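Long-range contact in glycosylation Associate Protein 1 (PDB 6OYC), which probably supports the glycosylation and export of serine-rich adhesins as a lectin-like component of the accessory Sec system: residues S335-I349 with I470-E482. Sequence-based numbering, arbitrary orientation.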
# COMPACT_ATOMS: atom_id res chain seq x y z
N SER A 335 -3.58 -8.65 28.77
CA SER A 335 -4.73 -8.54 27.86
C SER A 335 -5.60 -9.79 27.92
O SER A 335 -6.83 -9.68 28.01
CB SER A 335 -4.25 -8.30 26.43
OG SER A 335 -3.59 -7.05 26.32
N LEU A 336 -4.99 -10.98 27.87
CA LEU A 336 -5.76 -12.22 27.97
C LEU A 336 -6.60 -12.25 29.23
O LEU A 336 -7.74 -12.73 29.22
CB LEU A 336 -4.83 -13.42 27.95
CG LEU A 336 -4.14 -13.71 26.63
CD1 LEU A 336 -3.34 -14.99 26.79
CD2 LEU A 336 -5.16 -13.82 25.51
N THR A 337 -6.05 -11.76 30.34
CA THR A 337 -6.78 -11.81 31.60
C THR A 337 -8.09 -11.04 31.50
O THR A 337 -9.15 -11.54 31.88
CB THR A 337 -5.91 -11.26 32.73
OG1 THR A 337 -4.84 -12.18 32.98
CG2 THR A 337 -6.71 -11.07 34.00
N SER A 338 -8.04 -9.83 30.94
CA SER A 338 -9.26 -9.04 30.86
C SER A 338 -10.20 -9.60 29.81
O SER A 338 -11.43 -9.54 29.98
CB SER A 338 -8.92 -7.58 30.56
OG SER A 338 -8.50 -6.91 31.73
N LEU A 339 -9.66 -10.16 28.72
CA LEU A 339 -10.52 -10.72 27.68
C LEU A 339 -11.30 -11.91 28.22
O LEU A 339 -12.50 -12.05 27.93
CB LEU A 339 -9.69 -11.13 26.46
CG LEU A 339 -9.07 -10.01 25.59
CD1 LEU A 339 -8.07 -10.59 24.59
CD2 LEU A 339 -10.13 -9.17 24.90
N TYR A 340 -10.64 -12.77 29.00
CA TYR A 340 -11.32 -13.85 29.70
C TYR A 340 -12.50 -13.33 30.52
O TYR A 340 -13.62 -13.84 30.42
CB TYR A 340 -10.31 -14.59 30.58
CG TYR A 340 -10.84 -15.87 31.20
CD1 TYR A 340 -11.08 -16.99 30.41
CD2 TYR A 340 -11.08 -15.96 32.56
CE1 TYR A 340 -11.57 -18.16 30.97
CE2 TYR A 340 -11.56 -17.14 33.13
CZ TYR A 340 -11.80 -18.23 32.32
OH TYR A 340 -12.28 -19.40 32.87
N LYS A 341 -12.28 -12.27 31.31
CA LYS A 341 -13.32 -11.77 32.20
C LYS A 341 -14.55 -11.29 31.42
O LYS A 341 -15.68 -11.65 31.76
CB LYS A 341 -12.77 -10.64 33.07
CG LYS A 341 -12.03 -11.12 34.32
CD LYS A 341 -11.97 -10.02 35.37
CE LYS A 341 -10.54 -9.75 35.83
NZ LYS A 341 -9.92 -10.88 36.59
N VAL A 342 -14.34 -10.47 30.38
CA VAL A 342 -15.50 -9.97 29.64
C VAL A 342 -16.18 -11.08 28.85
O VAL A 342 -17.38 -11.02 28.57
CB VAL A 342 -15.12 -8.79 28.72
CG1 VAL A 342 -14.19 -7.81 29.43
CG2 VAL A 342 -14.52 -9.29 27.41
N MET A 343 -15.43 -12.13 28.50
CA MET A 343 -15.97 -13.18 27.65
C MET A 343 -16.82 -14.16 28.44
O MET A 343 -17.83 -14.66 27.92
CB MET A 343 -14.84 -13.91 26.93
CG MET A 343 -14.46 -13.25 25.61
SD MET A 343 -12.93 -13.89 24.91
CE MET A 343 -13.50 -15.44 24.19
N LEU A 344 -16.44 -14.46 29.69
CA LEU A 344 -17.31 -15.25 30.55
C LEU A 344 -18.62 -14.52 30.80
O LEU A 344 -19.68 -15.15 30.88
CB LEU A 344 -16.64 -15.58 31.87
CG LEU A 344 -15.37 -16.43 31.88
CD1 LEU A 344 -14.69 -16.17 33.19
CD2 LEU A 344 -15.69 -17.91 31.72
N LYS A 345 -18.57 -13.20 30.90
CA LYS A 345 -19.76 -12.38 31.07
C LYS A 345 -20.57 -12.21 29.79
O LYS A 345 -21.65 -11.61 29.84
CB LYS A 345 -19.37 -11.00 31.59
CG LYS A 345 -19.09 -10.93 33.07
CD LYS A 345 -18.64 -9.53 33.45
CE LYS A 345 -19.56 -8.47 32.87
NZ LYS A 345 -18.82 -7.42 32.11
N ASN A 346 -20.08 -12.69 28.63
CA ASN A 346 -20.78 -12.45 27.36
C ASN A 346 -20.34 -13.50 26.34
O ASN A 346 -19.27 -13.36 25.73
CB ASN A 346 -20.51 -11.04 26.86
CG ASN A 346 -21.39 -10.67 25.69
OD1 ASN A 346 -21.84 -11.54 24.94
ND2 ASN A 346 -21.66 -9.38 25.54
N ASN A 347 -21.19 -14.52 26.15
CA ASN A 347 -20.91 -15.66 25.28
C ASN A 347 -20.89 -15.31 23.79
O ASN A 347 -20.47 -16.14 22.99
CB ASN A 347 -21.94 -16.76 25.54
CG ASN A 347 -23.32 -16.20 25.85
OD1 ASN A 347 -24.06 -15.80 24.95
ND2 ASN A 347 -23.67 -16.17 27.13
N ASP A 348 -21.34 -14.11 23.41
CA ASP A 348 -21.35 -13.71 22.01
C ASP A 348 -20.04 -13.06 21.57
O ASP A 348 -19.80 -12.96 20.36
CB ASP A 348 -22.54 -12.77 21.75
CG ASP A 348 -23.88 -13.50 21.76
OD1 ASP A 348 -23.88 -14.75 21.70
OD2 ASP A 348 -24.93 -12.84 21.84
N ILE A 349 -19.19 -12.66 22.51
CA ILE A 349 -17.91 -12.05 22.16
C ILE A 349 -16.96 -13.12 21.65
O ILE A 349 -16.83 -14.20 22.24
CB ILE A 349 -17.32 -11.33 23.38
CG1 ILE A 349 -18.14 -10.08 23.71
CG2 ILE A 349 -15.87 -10.97 23.12
CD1 ILE A 349 -17.77 -9.46 25.02
N ILE A 470 -4.46 -1.57 30.79
CA ILE A 470 -5.04 -2.67 30.01
C ILE A 470 -6.29 -3.23 30.70
O ILE A 470 -7.27 -3.57 30.03
CB ILE A 470 -3.97 -3.75 29.75
CG1 ILE A 470 -2.96 -3.22 28.73
CG2 ILE A 470 -4.62 -5.04 29.24
CD1 ILE A 470 -1.78 -4.14 28.47
N GLN A 471 -6.29 -3.30 32.03
CA GLN A 471 -7.47 -3.82 32.72
C GLN A 471 -8.71 -2.98 32.46
O GLN A 471 -9.84 -3.46 32.63
CB GLN A 471 -7.19 -3.96 34.23
CG GLN A 471 -7.76 -2.87 35.13
CD GLN A 471 -7.52 -3.15 36.62
OE1 GLN A 471 -7.82 -4.23 37.13
NE2 GLN A 471 -6.98 -2.15 37.33
N GLU A 472 -8.53 -1.74 31.99
CA GLU A 472 -9.67 -0.94 31.59
C GLU A 472 -10.38 -1.51 30.35
O GLU A 472 -11.50 -1.08 30.05
CB GLU A 472 -9.20 0.49 31.37
CG GLU A 472 -10.23 1.57 31.60
CD GLU A 472 -9.64 2.96 31.39
OE1 GLU A 472 -8.39 3.08 31.44
OE2 GLU A 472 -10.42 3.91 31.16
N LEU A 473 -9.76 -2.46 29.62
CA LEU A 473 -10.50 -3.23 28.62
C LEU A 473 -11.78 -3.82 29.19
O LEU A 473 -12.78 -3.96 28.48
CB LEU A 473 -9.64 -4.36 28.07
CG LEU A 473 -8.53 -4.02 27.07
CD1 LEU A 473 -7.73 -5.29 26.73
CD2 LEU A 473 -9.10 -3.34 25.82
N GLU A 474 -11.75 -4.19 30.49
CA GLU A 474 -12.93 -4.75 31.14
C GLU A 474 -14.07 -3.75 31.23
O GLU A 474 -15.22 -4.16 31.44
CB GLU A 474 -12.57 -5.26 32.54
CG GLU A 474 -11.81 -6.59 32.55
CD GLU A 474 -11.10 -6.84 33.87
OE1 GLU A 474 -9.88 -7.09 33.86
OE2 GLU A 474 -11.78 -6.80 34.92
N LYS A 475 -13.78 -2.46 31.09
CA LYS A 475 -14.80 -1.43 30.97
C LYS A 475 -15.06 -1.05 29.52
O LYS A 475 -16.21 -0.93 29.10
CB LYS A 475 -14.37 -0.19 31.76
CG LYS A 475 -15.37 0.95 31.78
CD LYS A 475 -14.88 2.10 32.68
CE LYS A 475 -15.86 3.29 32.70
NZ LYS A 475 -15.50 4.33 33.73
N ALA A 476 -13.98 -0.92 28.73
CA ALA A 476 -14.10 -0.42 27.37
C ALA A 476 -14.81 -1.42 26.45
O ALA A 476 -15.57 -1.01 25.56
CB ALA A 476 -12.71 -0.07 26.83
N ILE A 477 -14.56 -2.71 26.62
CA ILE A 477 -15.15 -3.70 25.72
C ILE A 477 -16.67 -3.74 25.92
O ILE A 477 -17.41 -3.68 24.93
CB ILE A 477 -14.50 -5.08 25.89
CG1 ILE A 477 -13.04 -5.04 25.43
CG2 ILE A 477 -15.25 -6.12 25.10
CD1 ILE A 477 -12.29 -6.36 25.59
N PRO A 478 -17.19 -3.83 27.16
CA PRO A 478 -18.65 -3.76 27.32
C PRO A 478 -19.25 -2.45 26.84
O PRO A 478 -20.36 -2.46 26.29
CB PRO A 478 -18.85 -3.94 28.83
CG PRO A 478 -17.66 -4.73 29.26
CD PRO A 478 -16.53 -4.18 28.43
N TYR A 479 -18.54 -1.34 27.02
CA TYR A 479 -19.02 -0.03 26.59
C TYR A 479 -19.47 -0.02 25.13
O TYR A 479 -20.41 0.70 24.76
CB TYR A 479 -17.92 1.00 26.79
CG TYR A 479 -18.29 2.42 26.43
CD1 TYR A 479 -18.97 3.23 27.33
CD2 TYR A 479 -17.94 2.96 25.19
CE1 TYR A 479 -19.30 4.53 27.01
CE2 TYR A 479 -18.27 4.28 24.87
CZ TYR A 479 -18.95 5.06 25.79
OH TYR A 479 -19.30 6.36 25.51
N TYR A 480 -18.78 -0.76 24.26
CA TYR A 480 -19.15 -0.78 22.85
C TYR A 480 -19.84 -2.06 22.44
O TYR A 480 -20.61 -2.05 21.47
CB TYR A 480 -17.91 -0.54 21.96
CG TYR A 480 -17.62 0.93 21.78
CD1 TYR A 480 -18.57 1.78 21.22
CD2 TYR A 480 -16.42 1.49 22.20
CE1 TYR A 480 -18.33 3.12 21.07
CE2 TYR A 480 -16.18 2.85 22.05
CZ TYR A 480 -17.13 3.66 21.49
OH TYR A 480 -16.92 5.02 21.33
N CYS A 481 -19.63 -3.15 23.16
CA CYS A 481 -20.18 -4.44 22.76
C CYS A 481 -21.58 -4.67 23.28
O CYS A 481 -22.40 -5.28 22.58
CB CYS A 481 -19.26 -5.57 23.22
SG CYS A 481 -17.82 -5.76 22.14
N GLU A 482 -21.88 -4.20 24.49
CA GLU A 482 -23.15 -4.50 25.13
C GLU A 482 -24.09 -3.31 25.20
O GLU A 482 -25.30 -3.50 25.14
CB GLU A 482 -22.88 -5.08 26.53
CG GLU A 482 -21.77 -6.14 26.44
CD GLU A 482 -21.41 -6.77 27.76
OE1 GLU A 482 -21.93 -6.31 28.80
OE2 GLU A 482 -20.61 -7.74 27.76
O HOH W 1 -16.30 -6.21 32.46
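Ile477 carries the apolar part of the contact, its two methyls meeting three side chains of 335-349. CD1 of Ile477 reaches CD2 of Leu339 at 3.6 Å, the two side chains crossing at about a right angle, while Ile477 CG2 lies 4.0 Å from Val342 CG2 and also touches CD1 of Ile349. The other branch of Val342, CG1, packs on CA of Glu474 at 3.7 Å and comes loosely to CD of Pro478 at 4.4 Å. Nearer the start of both segments, CG2 of Ile470 rests against Ser335, whose hydroxyl is hydrogen-bonded to the backbone carbonyl of Glu331. Helices 329-344 and 473-481 lie side by side on one face of the parallel sheet of a Rossmann-like domain, consistent with the GT-B clan; here their axes approach to 9.2 Å and cross at -43°. Leu339 and Ile477 also meet the sheet, at strands 349-354 and 318-323 respectively.

Polar bonds are spread along the interface. Ser338 OG donates to the anti lone pair of Glu474 OE1 (2.5 Å), and the aliphatic CD and CE of Lys341 pass obliquely across this carboxylate, CD 3.3 Å from Glu474 OE2. A water links Lys345 NZ to the carbonyl of Glu474. Asn346, with CG anti to its backbone nitrogen (chi1 -170°), sends ND2 to Glu482 OE2 at 3.0 Å, approaching from above the carboxylate plane; its OD1 accepts from Asp348 N in an Asx turn, and the two bonds together hold the amide's rotation.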